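Local coordinates for protein Nadp(h)-dependent ketose reductase (Bemisia argentifolii, PDB 1E3J) that probably interconverts fructose and sorbitol as an NADP(H)-dependent, zinc-containing ketose reductase of the alcohol dehydrogenase family, at residues A[38-43]-A[345-350]; A[215-220]-A[230-235]. All blocks are in the same frame, centred on the assembly; numbering follows the deposited sequence.

Contact 1: A[38-43]-A[345-350]. With ZN (zinc ion), chain C; BO3 (boric acid), chain E.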
# COMPACT_ATOMS: atom_id res chain seq x y z
N VAL A 38 28.61 -4.34 -22.96
CA VAL A 38 27.26 -4.22 -23.44
C VAL A 38 26.72 -5.64 -23.62
O VAL A 38 27.26 -6.42 -24.42
CB VAL A 38 27.20 -3.49 -24.78
CG1 VAL A 38 25.77 -3.45 -25.30
CG2 VAL A 38 27.71 -2.09 -24.63
N GLY A 39 25.68 -5.96 -22.86
CA GLY A 39 25.08 -7.27 -22.96
C GLY A 39 24.00 -7.19 -24.00
O GLY A 39 23.54 -6.11 -24.36
N ILE A 40 23.58 -8.33 -24.53
CA ILE A 40 22.53 -8.29 -25.52
C ILE A 40 21.44 -9.26 -25.13
O ILE A 40 21.71 -10.24 -24.44
CB ILE A 40 23.08 -8.62 -26.92
CG1 ILE A 40 23.80 -9.97 -26.91
CG2 ILE A 40 24.05 -7.52 -27.33
CD1 ILE A 40 24.47 -10.31 -28.28
N CYS A 41 20.20 -8.97 -25.54
CA CYS A 41 19.10 -9.86 -25.18
C CYS A 41 18.22 -10.15 -26.38
O CYS A 41 18.48 -9.69 -27.49
CB CYS A 41 18.29 -9.25 -24.03
SG CYS A 41 17.11 -7.96 -24.51
N GLY A 42 17.16 -10.91 -26.14
CA GLY A 42 16.25 -11.28 -27.22
C GLY A 42 15.71 -10.08 -27.96
O GLY A 42 15.51 -10.10 -29.18
N SER A 43 15.48 -9.00 -27.22
CA SER A 43 14.97 -7.78 -27.81
C SER A 43 15.91 -7.24 -28.87
O SER A 43 15.45 -6.81 -29.93
CB SER A 43 14.71 -6.75 -26.71
OG SER A 43 14.41 -5.50 -27.29
N VAL A 345 25.15 -13.23 -23.50
CA VAL A 345 26.24 -12.89 -24.43
C VAL A 345 26.65 -11.44 -24.16
O VAL A 345 25.81 -10.54 -24.21
CB VAL A 345 25.78 -13.02 -25.91
CG1 VAL A 345 26.87 -12.56 -26.83
CG2 VAL A 345 25.38 -14.46 -26.22
N MET A 346 27.93 -11.24 -23.89
CA MET A 346 28.52 -9.96 -23.56
C MET A 346 29.59 -9.48 -24.56
O MET A 346 30.47 -10.25 -24.99
CB MET A 346 29.14 -10.06 -22.16
CG MET A 346 29.64 -8.76 -21.59
SD MET A 346 28.29 -7.60 -21.08
CE MET A 346 27.42 -8.69 -19.93
N ILE A 347 29.51 -8.20 -24.92
CA ILE A 347 30.40 -7.56 -25.85
C ILE A 347 31.22 -6.50 -25.14
O ILE A 347 30.65 -5.57 -24.59
CB ILE A 347 29.62 -6.88 -26.99
CG1 ILE A 347 28.67 -7.89 -27.62
CG2 ILE A 347 30.61 -6.29 -28.00
CD1 ILE A 347 27.84 -7.36 -28.80
N SER A 348 32.55 -6.62 -25.17
CA SER A 348 33.43 -5.64 -24.52
C SER A 348 33.83 -4.58 -25.54
O SER A 348 34.13 -4.90 -26.69
CB SER A 348 34.67 -6.33 -23.94
OG SER A 348 35.24 -7.20 -24.89
N CYS A 349 33.86 -3.34 -25.09
CA CYS A 349 34.13 -2.21 -25.95
C CYS A 349 35.45 -1.47 -25.87
O CYS A 349 35.72 -0.66 -26.73
CB CYS A 349 33.04 -1.17 -25.74
SG CYS A 349 31.43 -1.68 -26.25
N ARG A 350 36.26 -1.69 -24.86
CA ARG A 350 37.48 -0.91 -24.81
C ARG A 350 38.51 -1.38 -25.85
O ARG A 350 38.80 -2.56 -25.93
CB ARG A 350 38.05 -0.93 -23.40
CG ARG A 350 37.24 -0.05 -22.48
CD ARG A 350 37.48 -0.35 -21.00
NE ARG A 350 37.15 -1.72 -20.60
CZ ARG A 350 37.29 -2.18 -19.36
NH1 ARG A 350 37.75 -1.36 -18.41
NH2 ARG A 350 37.01 -3.44 -19.05
ZN ZN C . 17.97 -6.31 -22.93
B BO3 E . 36.99 -3.27 -14.67
O1 BO3 E . 37.77 -2.18 -14.82
O2 BO3 E . 36.60 -3.66 -13.45
O3 BO3 E . 36.59 -3.97 -15.74
O HOH W 1 22.35 -12.92 -24.50
O HOH W 2 16.67 -6.34 -21.23
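V38 and I347 form the firm end of this antiparallel pairing. They are a hydrogen-bonded pair: V38 N donates to I347 O, and I347 N donates back to V38 O, both at 2.9 Å. G39 and M346 follow as a non-hydrogen-bonded pair, with CA atoms 4.4 Å apart. M346 starts with CG anti to the backbone N (chi1 -172°). Its chain then bends at chi2 and chi3 and folds back over the neighbouring strand, so SD sits 3.6 Å from G39 N and CE lies beside G39 CA. On the other face, I40 packs against V345, where I40 CD1 meets V345 CG1 at 3.6 Å. I40 CG1 stands between the backbone N and the carbonyl carbon (chi1 56°), close to V345 O. I40 CG2 touches I347 CD1, and those two side chains cross at about a right angle. Helix 328-337 covers this aliphatic face through A331 and A335.

The pairing is looser toward C41. I40 N reaches V345 O at 3.2 Å, but the return link is a water that donates to I40 O and accepts from V345 N. K344 NZ also bonds I40 O. C41 points away from 345-350, and its SG binds zinc at 2.4 Å. H66, E67 and water 2 complete the site. C41 is also the N-cap of helix 42-50, where its SG takes a weak bond from S43 N. At the far end R350 NH2 makes a weak bond to boric acid O3, 3.4 Å away, and another to Y37 OH.

The chemistry thus divides. Buried backbone bonds and aliphatic contacts fix the strand, and the sulfur just beyond it binds zinc and also takes a weak bond from a helix-end amide.

Contact 2: A[215-220]-A[230-235]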
# COMPACT_ATOMS: atom_id res chain seq x y z
N VAL A 215 14.76 -25.42 -5.05
CA VAL A 215 14.30 -26.63 -5.70
C VAL A 215 14.30 -26.35 -7.20
O VAL A 215 13.94 -25.25 -7.62
CB VAL A 215 12.85 -26.96 -5.32
CG1 VAL A 215 12.46 -28.27 -5.97
CG2 VAL A 215 12.67 -26.99 -3.81
N THR A 216 14.73 -27.32 -8.01
CA THR A 216 14.70 -27.19 -9.47
C THR A 216 13.96 -28.41 -10.05
O THR A 216 14.01 -29.48 -9.49
CB THR A 216 16.11 -27.16 -10.08
OG1 THR A 216 16.78 -28.38 -9.77
CG2 THR A 216 16.91 -26.00 -9.53
N LEU A 217 13.28 -28.23 -11.18
CA LEU A 217 12.56 -29.34 -11.79
C LEU A 217 12.61 -29.25 -13.29
O LEU A 217 12.42 -28.16 -13.85
CB LEU A 217 11.10 -29.30 -11.38
CG LEU A 217 10.85 -29.42 -9.90
CD1 LEU A 217 9.48 -28.88 -9.58
CD2 LEU A 217 10.99 -30.89 -9.48
N VAL A 218 12.89 -30.37 -13.94
CA VAL A 218 12.91 -30.38 -15.40
C VAL A 218 11.44 -30.46 -15.77
O VAL A 218 10.73 -31.37 -15.34
CB VAL A 218 13.69 -31.57 -15.96
CG1 VAL A 218 13.69 -31.53 -17.48
CG2 VAL A 218 15.12 -31.52 -15.46
N VAL A 219 10.97 -29.48 -16.53
CA VAL A 219 9.57 -29.43 -16.93
C VAL A 219 9.46 -28.93 -18.36
O VAL A 219 10.08 -27.95 -18.73
CB VAL A 219 8.82 -28.46 -15.99
CG1 VAL A 219 7.42 -28.19 -16.50
CG2 VAL A 219 8.78 -29.06 -14.60
N ASP A 220 8.68 -29.63 -19.17
CA ASP A 220 8.48 -29.23 -20.55
C ASP A 220 7.02 -29.51 -20.87
O ASP A 220 6.66 -30.63 -21.19
CB ASP A 220 9.37 -30.01 -21.51
CG ASP A 220 9.16 -29.57 -22.94
OD1 ASP A 220 8.04 -29.08 -23.22
OD2 ASP A 220 10.09 -29.72 -23.79
N ILE A 230 1.91 -29.78 -12.59
CA ILE A 230 1.49 -29.12 -11.37
C ILE A 230 1.75 -29.97 -10.13
O ILE A 230 2.42 -29.50 -9.20
CB ILE A 230 0.02 -28.72 -11.48
CG1 ILE A 230 -0.06 -27.45 -12.36
CG2 ILE A 230 -0.59 -28.53 -10.10
CD1 ILE A 230 -1.51 -26.94 -12.62
N GLU A 231 1.25 -31.21 -10.12
CA GLU A 231 1.46 -32.06 -8.94
C GLU A 231 2.93 -32.24 -8.62
O GLU A 231 3.30 -32.24 -7.47
CB GLU A 231 0.79 -33.43 -9.09
CG GLU A 231 1.01 -34.35 -7.87
CD GLU A 231 0.67 -33.67 -6.52
OE1 GLU A 231 -0.44 -33.10 -6.39
OE2 GLU A 231 1.52 -33.73 -5.60
N ARG A 232 3.75 -32.38 -9.64
CA ARG A 232 5.16 -32.54 -9.42
C ARG A 232 5.66 -31.31 -8.64
O ARG A 232 6.43 -31.43 -7.68
CB ARG A 232 5.87 -32.66 -10.77
CG ARG A 232 7.37 -32.83 -10.67
CD ARG A 232 7.85 -33.95 -11.59
NE ARG A 232 7.65 -33.59 -12.97
CZ ARG A 232 8.59 -33.05 -13.73
NH1 ARG A 232 9.80 -32.82 -13.22
NH2 ARG A 232 8.30 -32.73 -14.98
N ILE A 233 5.20 -30.13 -9.04
CA ILE A 233 5.61 -28.89 -8.37
C ILE A 233 5.01 -28.81 -6.97
O ILE A 233 5.68 -28.42 -6.02
CB ILE A 233 5.17 -27.64 -9.16
CG1 ILE A 233 5.80 -27.64 -10.55
CG2 ILE A 233 5.54 -26.39 -8.37
CD1 ILE A 233 4.98 -26.92 -11.63
N ARG A 234 3.74 -29.17 -6.84
CA ARG A 234 3.11 -29.09 -5.53
C ARG A 234 3.79 -30.02 -4.55
O ARG A 234 3.99 -29.68 -3.38
CB ARG A 234 1.63 -29.44 -5.64
CG ARG A 234 0.80 -29.07 -4.42
CD ARG A 234 -0.63 -29.64 -4.58
NE ARG A 234 -1.26 -29.18 -5.82
CZ ARG A 234 -2.21 -28.24 -5.87
NH1 ARG A 234 -2.64 -27.67 -4.74
NH2 ARG A 234 -2.71 -27.86 -7.04
N SER A 235 4.19 -31.18 -5.04
CA SER A 235 4.83 -32.15 -4.18
C SER A 235 6.25 -31.78 -3.80
O SER A 235 6.77 -32.27 -2.80
CB SER A 235 4.83 -33.53 -4.84
OG SER A 235 6.06 -33.73 -5.52
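This contact belongs to the parallel, Rossmann-type sheet of the nucleotide-binding domain. It joins the outermost strand within the chain, 215-218, to the helix that follows it, 226-236. The two segments run nearly antiparallel, at 162°, with axes 10.0 Å apart. L217 and I233 make the apolar centre: L217 CD1 touches I233 CG1 at 4.0 Å. I260 of helix 251-260 also packs on I233.

The polar part lies at the C-terminal end of the strand. R232 was modelled in two conformers, and the bonds here belong to one of them. Its chain bends at chi2 and chi3, and the guanidinium takes V218 O end-on, at its edge and close to its plane. NH1 donates at 2.7 Å and NH2 at 2.8 Å, both to that one carbonyl oxygen. V219 CG2 lies 3.7 Å from R232 NH2. E224 forms a salt bridge with the same nitrogen, which would balance the arginine's charge. R232 also touches a crystal neighbour, so its pose may partly reflect the lattice.

A strand, an antiparallel helix packed on it and a return to parallel strand 243-246 make up a beta-alpha-beta crossover of the Rossmann fold.

From the N terminus, the chain passes through strand 30-40 and enters helix 42-50. Near the C terminus, strand 344-348 adds to that same sheet, where 345-350 pairs with 38-43. Contact 1 therefore closes a very long loop, with 301 residues between its segments. Contact 2 closes a short one, with nine residues between 215-220 and 230-235. It is nested wholly inside the larger loop. Contact 1 ties an early strand to the last strand of the chain in the mixed sheet beside the zinc site. Contact 2 packs helix 226-236 on the strand that is outermost within this chain in the parallel sheet. Their nearest atoms are about 20 Å apart, so they do not touch.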